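Serine/threonine-protein kinase PknI (Mycobacterium tuberculosis, PDB 5XLM) is a transmembrane serine/threonine kinase that slows mycobacterial growth inside the infected host, its extracellular sensor domain, the part described here, probably acting through dimerization. Local coordinates at residues Phe104-Phe118 and Gln130-Pro142. Residues are numbered along the deposited sequence; the frame is centred on the assembly and turned at random.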
loop_
_atom_site.group_PDB
_atom_site.type_symbol
_atom_site.label_atom_id
_atom_site.label_comp_id
_atom_site.label_asym_id
_atom_site.label_seq_id
_atom_site.Cartn_x
_atom_site.Cartn_y
_atom_site.Cartn_z
ATOM N N PHE A 104 -5.692 5.956 -8.490
ATOM C CA PHE A 104 -4.692 6.126 -9.533
ATOM C C PHE A 104 -4.765 7.539 -10.093
ATOM O O PHE A 104 -5.844 8.025 -10.449
ATOM C CB PHE A 104 -4.877 5.108 -10.656
ATOM C CG PHE A 104 -3.693 5.014 -11.582
ATOM C CD1 PHE A 104 -2.626 4.189 -11.275
ATOM C CD2 PHE A 104 -3.640 5.762 -12.749
ATOM C CE1 PHE A 104 -1.529 4.101 -12.115
ATOM C CE2 PHE A 104 -2.546 5.678 -13.598
ATOM C CZ PHE A 104 -1.487 4.846 -13.279
ATOM N N GLY A 105 -3.613 8.194 -10.163
ATOM C CA GLY A 105 -3.521 9.551 -10.659
ATOM C C GLY A 105 -2.075 9.962 -10.826
ATOM O O GLY A 105 -1.225 9.592 -10.011
ATOM N N GLU A 106 -1.788 10.716 -11.888
ATOM C CA GLU A 106 -0.427 11.142 -12.214
ATOM C C GLU A 106 0.496 9.939 -12.402
ATOM O O GLU A 106 1.679 9.973 -12.052
ATOM C CB GLU A 106 0.128 12.101 -11.157
ATOM C CG GLU A 106 -0.553 13.464 -11.118
ATOM C CD GLU A 106 -1.958 13.406 -10.548
ATOM O OE1 GLU A 106 -2.925 13.627 -11.308
ATOM O OE2 GLU A 106 -2.094 13.127 -9.337
ATOM N N GLY A 107 -0.055 8.862 -12.955
ATOM C CA GLY A 107 0.730 7.687 -13.270
ATOM C C GLY A 107 1.118 6.819 -12.095
ATOM O O GLY A 107 2.083 6.057 -12.203
ATOM N N GLN A 108 0.399 6.897 -10.978
ATOM C CA GLN A 108 0.729 6.086 -9.815
ATOM C C GLN A 108 -0.524 5.847 -8.987
ATOM O O GLN A 108 -1.475 6.631 -9.033
ATOM C CB GLN A 108 1.799 6.752 -8.942
ATOM C CG GLN A 108 1.296 7.976 -8.183
ATOM C CD GLN A 108 2.335 8.546 -7.236
ATOM O OE1 GLN A 108 3.458 8.053 -7.161
ATOM N NE2 GLN A 108 1.963 9.590 -6.507
ATOM N N TRP A 109 -0.513 4.749 -8.234
ATOM C CA TRP A 109 -1.510 4.497 -7.202
ATOM C C TRP A 109 -1.047 5.144 -5.906
ATOM O O TRP A 109 0.115 4.994 -5.515
ATOM C CB TRP A 109 -1.713 2.997 -6.985
ATOM C CG TRP A 109 -2.249 2.266 -8.167
ATOM C CD1 TRP A 109 -1.525 1.620 -9.125
ATOM C CD2 TRP A 109 -3.627 2.092 -8.516
ATOM N NE1 TRP A 109 -2.367 1.055 -10.053
ATOM C CE2 TRP A 109 -3.663 1.330 -9.701
ATOM C CE3 TRP A 109 -4.834 2.504 -7.941
ATOM C CZ2 TRP A 109 -4.859 0.974 -10.324
ATOM C CZ3 TRP A 109 -6.020 2.151 -8.563
ATOM C CH2 TRP A 109 -6.024 1.393 -9.742
ATOM N N LYS A 110 -1.947 5.861 -5.241
ATOM C CA LYS A 110 -1.600 6.513 -3.987
ATOM C C LYS A 110 -2.764 6.413 -3.019
ATOM O O LYS A 110 -3.899 6.745 -3.372
ATOM C CB LYS A 110 -1.219 7.984 -4.205
ATOM C CG LYS A 110 -0.821 8.693 -2.918
ATOM C CD LYS A 110 0.107 9.876 -3.171
ATOM C CE LYS A 110 -0.627 11.041 -3.815
ATOM N NZ LYS A 110 0.212 12.273 -3.851
ATOM N N SER A 111 -2.478 5.943 -1.810
ATOM C CA SER A 111 -3.488 5.906 -0.769
ATOM C C SER A 111 -3.697 7.303 -0.201
ATOM O O SER A 111 -2.827 8.173 -0.289
ATOM C CB SER A 111 -3.080 4.937 0.342
ATOM O OG SER A 111 -1.913 5.389 1.012
ATOM N N ARG A 112 -4.866 7.521 0.383
ATOM C CA ARG A 112 -5.117 8.827 0.962
ATOM C C ARG A 112 -4.260 9.012 2.211
ATOM O O ARG A 112 -3.991 8.044 2.932
ATOM C CB ARG A 112 -6.599 9.005 1.306
ATOM C CG ARG A 112 -7.079 8.200 2.498
ATOM C CD ARG A 112 -8.397 8.747 3.027
ATOM N NE ARG A 112 -9.486 8.594 2.066
ATOM C CZ ARG A 112 -10.463 7.698 2.181
ATOM N NH1 ARG A 112 -11.416 7.630 1.261
ATOM N NH2 ARG A 112 -10.493 6.878 3.222
ATOM N N PRO A 113 -3.788 10.227 2.475
ATOM C CA PRO A 113 -2.984 10.451 3.678
ATOM C C PRO A 113 -3.822 10.259 4.932
ATOM O O PRO A 113 -4.982 10.669 4.998
ATOM C CB PRO A 113 -2.507 11.899 3.524
ATOM C CG PRO A 113 -3.506 12.531 2.610
ATOM C CD PRO A 113 -3.937 11.447 1.666
ATOM N N GLU A 114 -3.229 9.609 5.928
ATOM C CA GLU A 114 -3.914 9.322 7.177
ATOM C C GLU A 114 -3.032 9.731 8.344
ATOM O O GLU A 114 -1.823 9.480 8.340
ATOM C CB GLU A 114 -4.289 7.836 7.283
ATOM C CG GLU A 114 -3.170 6.871 6.923
ATOM C CD GLU A 114 -3.629 5.420 6.910
ATOM O OE1 GLU A 114 -2.764 4.518 6.950
ATOM O OE2 GLU A 114 -4.856 5.183 6.862
ATOM N N THR A 115 -3.645 10.372 9.335
ATOM C CA THR A 115 -2.912 10.824 10.508
ATOM C C THR A 115 -2.573 9.638 11.403
ATOM O O THR A 115 -3.456 8.872 11.801
ATOM C CB THR A 115 -3.732 11.859 11.281
ATOM O OG1 THR A 115 -4.142 12.908 10.395
ATOM C CG2 THR A 115 -2.907 12.456 12.412
ATOM N N VAL A 116 -1.288 9.484 11.714
ATOM C CA VAL A 116 -0.793 8.363 12.505
ATOM C C VAL A 116 0.202 8.894 13.528
ATOM O O VAL A 116 1.054 9.729 13.206
ATOM C CB VAL A 116 -0.143 7.285 11.610
ATOM C CG1 VAL A 116 0.596 6.257 12.449
ATOM C CG2 VAL A 116 -1.194 6.607 10.742
ATOM N N GLN A 117 0.090 8.413 14.764
ATOM C CA GLN A 117 0.995 8.827 15.826
ATOM C C GLN A 117 2.322 8.086 15.729
ATOM O O GLN A 117 2.368 6.898 15.401
ATOM C CB GLN A 117 0.356 8.589 17.194
ATOM C CG GLN A 117 -0.794 9.529 17.506
ATOM C CD GLN A 117 -0.363 10.983 17.528
ATOM O OE1 GLN A 117 0.750 11.305 17.946
ATOM N NE2 GLN A 117 -1.239 11.868 17.071
ATOM N N PHE A 118 3.407 8.804 16.024
ATOM C CA PHE A 118 4.767 8.293 15.924
ATOM C C PHE A 118 5.517 8.606 17.213
ATOM O O PHE A 118 5.320 9.683 17.793
ATOM C CB PHE A 118 5.483 8.920 14.717
ATOM C CG PHE A 118 6.444 7.992 14.025
ATOM C CD1 PHE A 118 5.985 6.882 13.334
ATOM C CD2 PHE A 118 7.806 8.247 14.048
ATOM C CE1 PHE A 118 6.870 6.034 12.690
ATOM C CE2 PHE A 118 8.693 7.404 13.405
ATOM C CZ PHE A 118 8.224 6.298 12.726
ATOM N N GLN A 130 4.371 11.877 18.122
ATOM C CA GLN A 130 4.123 13.016 17.245
ATOM C C GLN A 130 3.213 12.638 16.077
ATOM O O GLN A 130 3.238 11.505 15.594
ATOM C CB GLN A 130 5.445 13.587 16.725
ATOM C CG GLN A 130 6.323 12.575 16.005
ATOM C CD GLN A 130 7.677 13.143 15.621
ATOM O OE1 GLN A 130 8.016 14.273 15.981
ATOM N NE2 GLN A 130 8.459 12.364 14.881
ATOM N N ALA A 131 2.415 13.605 15.629
ATOM C CA ALA A 131 1.438 13.379 14.572
ATOM C C ALA A 131 2.112 13.417 13.208
ATOM O O ALA A 131 2.886 14.333 12.912
ATOM C CB ALA A 131 0.329 14.428 14.640
ATOM N N THR A 132 1.814 12.421 12.374
ATOM C CA THR A 132 2.381 12.322 11.038
ATOM C C THR A 132 1.277 12.054 10.026
ATOM O O THR A 132 0.152 11.695 10.379
ATOM C CB THR A 132 3.435 11.204 10.938
ATOM O OG1 THR A 132 2.792 9.928 11.043
ATOM C CG2 THR A 132 4.471 11.326 12.045
ATOM N N THR A 133 1.616 12.238 8.754
ATOM C CA THR A 133 0.796 11.779 7.640
ATOM C C THR A 133 1.544 10.665 6.925
ATOM O O THR A 133 2.708 10.839 6.545
ATOM C CB THR A 133 0.475 12.911 6.661
ATOM O OG1 THR A 133 1.682 13.360 6.031
ATOM C CG2 THR A 133 -0.186 14.075 7.381
ATOM N N GLN A 134 0.886 9.525 6.756
ATOM C CA GLN A 134 1.491 8.359 6.131
ATOM C C GLN A 134 0.654 7.924 4.940
ATOM O O GLN A 134 -0.576 7.851 5.025
ATOM C CB GLN A 134 1.634 7.209 7.131
ATOM C CG GLN A 134 2.317 7.619 8.422
ATOM C CD GLN A 134 2.714 6.436 9.281
ATOM O OE1 GLN A 134 2.457 5.283 8.930
ATOM N NE2 GLN A 134 3.347 6.715 10.417
ATOM N N LEU A 135 1.326 7.649 3.826
ATOM C CA LEU A 135 0.650 7.188 2.624
ATOM C C LEU A 135 1.553 6.212 1.890
ATOM O O LEU A 135 2.771 6.188 2.091
ATOM C CB LEU A 135 0.256 8.358 1.708
ATOM C CG LEU A 135 1.311 9.372 1.252
ATOM C CD1 LEU A 135 2.134 8.870 0.070
ATOM C CD2 LEU A 135 0.640 10.693 0.906
ATOM N N LEU A 136 0.938 5.410 1.027
ATOM C CA LEU A 136 1.647 4.467 0.175
ATOM C C LEU A 136 1.486 4.889 -1.278
ATOM O O LEU A 136 0.368 5.149 -1.735
ATOM C CB LEU A 136 1.121 3.044 0.372
ATOM C CG LEU A 136 1.825 1.958 -0.443
ATOM C CD1 LEU A 136 3.303 1.903 -0.089
ATOM C CD2 LEU A 136 1.167 0.604 -0.228
ATOM N N ALA A 137 2.601 4.970 -1.994
ATOM C CA ALA A 137 2.596 5.231 -3.425
ATOM C C ALA A 137 3.155 4.009 -4.132
ATOM O O ALA A 137 4.205 3.491 -3.743
ATOM C CB ALA A 137 3.418 6.475 -3.774
ATOM N N LEU A 138 2.442 3.538 -5.153
ATOM C CA LEU A 138 2.854 2.373 -5.927
ATOM C C LEU A 138 2.789 2.717 -7.405
ATOM O O LEU A 138 1.717 3.053 -7.920
ATOM C CB LEU A 138 1.975 1.159 -5.617
ATOM C CG LEU A 138 2.116 0.567 -4.215
ATOM C CD1 LEU A 138 1.166 -0.601 -4.043
ATOM C CD2 LEU A 138 3.555 0.141 -3.958
ATOM N N ARG A 139 3.931 2.633 -8.084
ATOM C CA ARG A 139 4.003 2.965 -9.496
ATOM C C ARG A 139 4.033 1.690 -10.319
ATOM O O ARG A 139 4.906 0.838 -10.091
ATOM C CB ARG A 139 5.234 3.815 -9.785
ATOM C CG ARG A 139 5.176 5.192 -9.150
ATOM C CD ARG A 139 6.125 5.329 -7.971
ATOM N NE ARG A 139 5.878 6.558 -7.217
ATOM C CZ ARG A 139 6.664 7.014 -6.247
ATOM N NH1 ARG A 139 7.760 6.346 -5.914
ATOM N NH2 ARG A 139 6.357 8.139 -5.611
ATOM N N PRO A 140 3.120 1.512 -11.272
ATOM C CA PRO A 140 3.117 0.282 -12.073
ATOM C C PRO A 140 4.360 0.204 -12.944
ATOM O O PRO A 140 4.674 1.137 -13.685
ATOM C CB PRO A 140 1.845 0.407 -12.923
ATOM C CG PRO A 140 1.030 1.482 -12.261
ATOM C CD PRO A 140 2.020 2.415 -11.639
ATOM N N GLN A 141 5.046 -0.926 -12.852
ATOM C CA GLN A 141 6.210 -1.190 -13.672
ATOM C C GLN A 141 5.706 -1.775 -14.987
ATOM O O GLN A 141 4.580 -2.274 -15.054
ATOM C CB GLN A 141 7.188 -2.120 -12.964
ATOM C CG GLN A 141 7.800 -1.491 -11.726
ATOM C CD GLN A 141 8.194 -0.043 -11.950
ATOM O OE1 GLN A 141 8.923 0.275 -12.886
ATOM N NE2 GLN A 141 7.711 0.843 -11.088
ATOM N N PRO A 142 6.524 -1.750 -16.028
ATOM C CA PRO A 142 6.092 -2.278 -17.324
ATOM C C PRO A 142 5.734 -3.756 -17.231
ATOM O O PRO A 142 4.806 -4.226 -17.886
ATOM C CB PRO A 142 7.330 -2.091 -18.198
ATOM C CG PRO A 142 8.000 -0.891 -17.623
ATOM C CD PRO A 142 7.749 -0.939 -16.141
HETATM O O HOH W 1 -2.754 5.672 3.797
#
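Trp109 and Leu138 exchange two backbone hydrogen bonds, Trp109 N to Leu138 O and Leu138 N to Trp109 O, both 2.8 Å, in the first of two antiparallel ladders joining strand 108-117 to strand 131-140. The second pairs Glu114 with Gln134 and Val116 with Thr132; between them the register slips by one residue. Ser111 ends the first ladder: its N donates to Leu136 O, but its OG, not its carbonyl, accepts the N-H of Leu136 (OG to N 2.9 Å, nearly straight at 173°), a chi1 of 65° turning the hydroxyl towards 131-140. A water binds Ser111 OG and Arg112 O, and weakly Gln134 O, filling in where direct strand pairing lapses. Val116 O takes two donors from Thr132, N and OG1 (the latter 2.8 Å), arriving from opposite faces of its carbonyl plane. In the all-beta sensor domain, 108-117 and 131-140 are neighbours in an antiparallel sheet whose strands pair round in a closed, barrel-like ring; strand 146-154 flanks 131-140 on its other edge, and a type I' turn, Gly105 to Gln108, makes the hairpin with strand 100-105. Among polar side chains, Gln108 and Arg139 run side by side with amide and guanidinium planes 13° apart. Arg139 NE meets Gln108 OE1 at 2.8 Å in the guanidinium plane, and NH2 adds a weak bond to the same oxygen while also salt-bridging Glu149. Apolar packing gathers at Pro140, whose CG sits at the edge of the Phe104 ring, 3.7 Å from CE1, and 4.0 Å from Trp109 CD1. Further along, Val116 CG1 abuts the Gln134 amide, 3.5 Å from NE2, the two side chains crossing roughly at right angles.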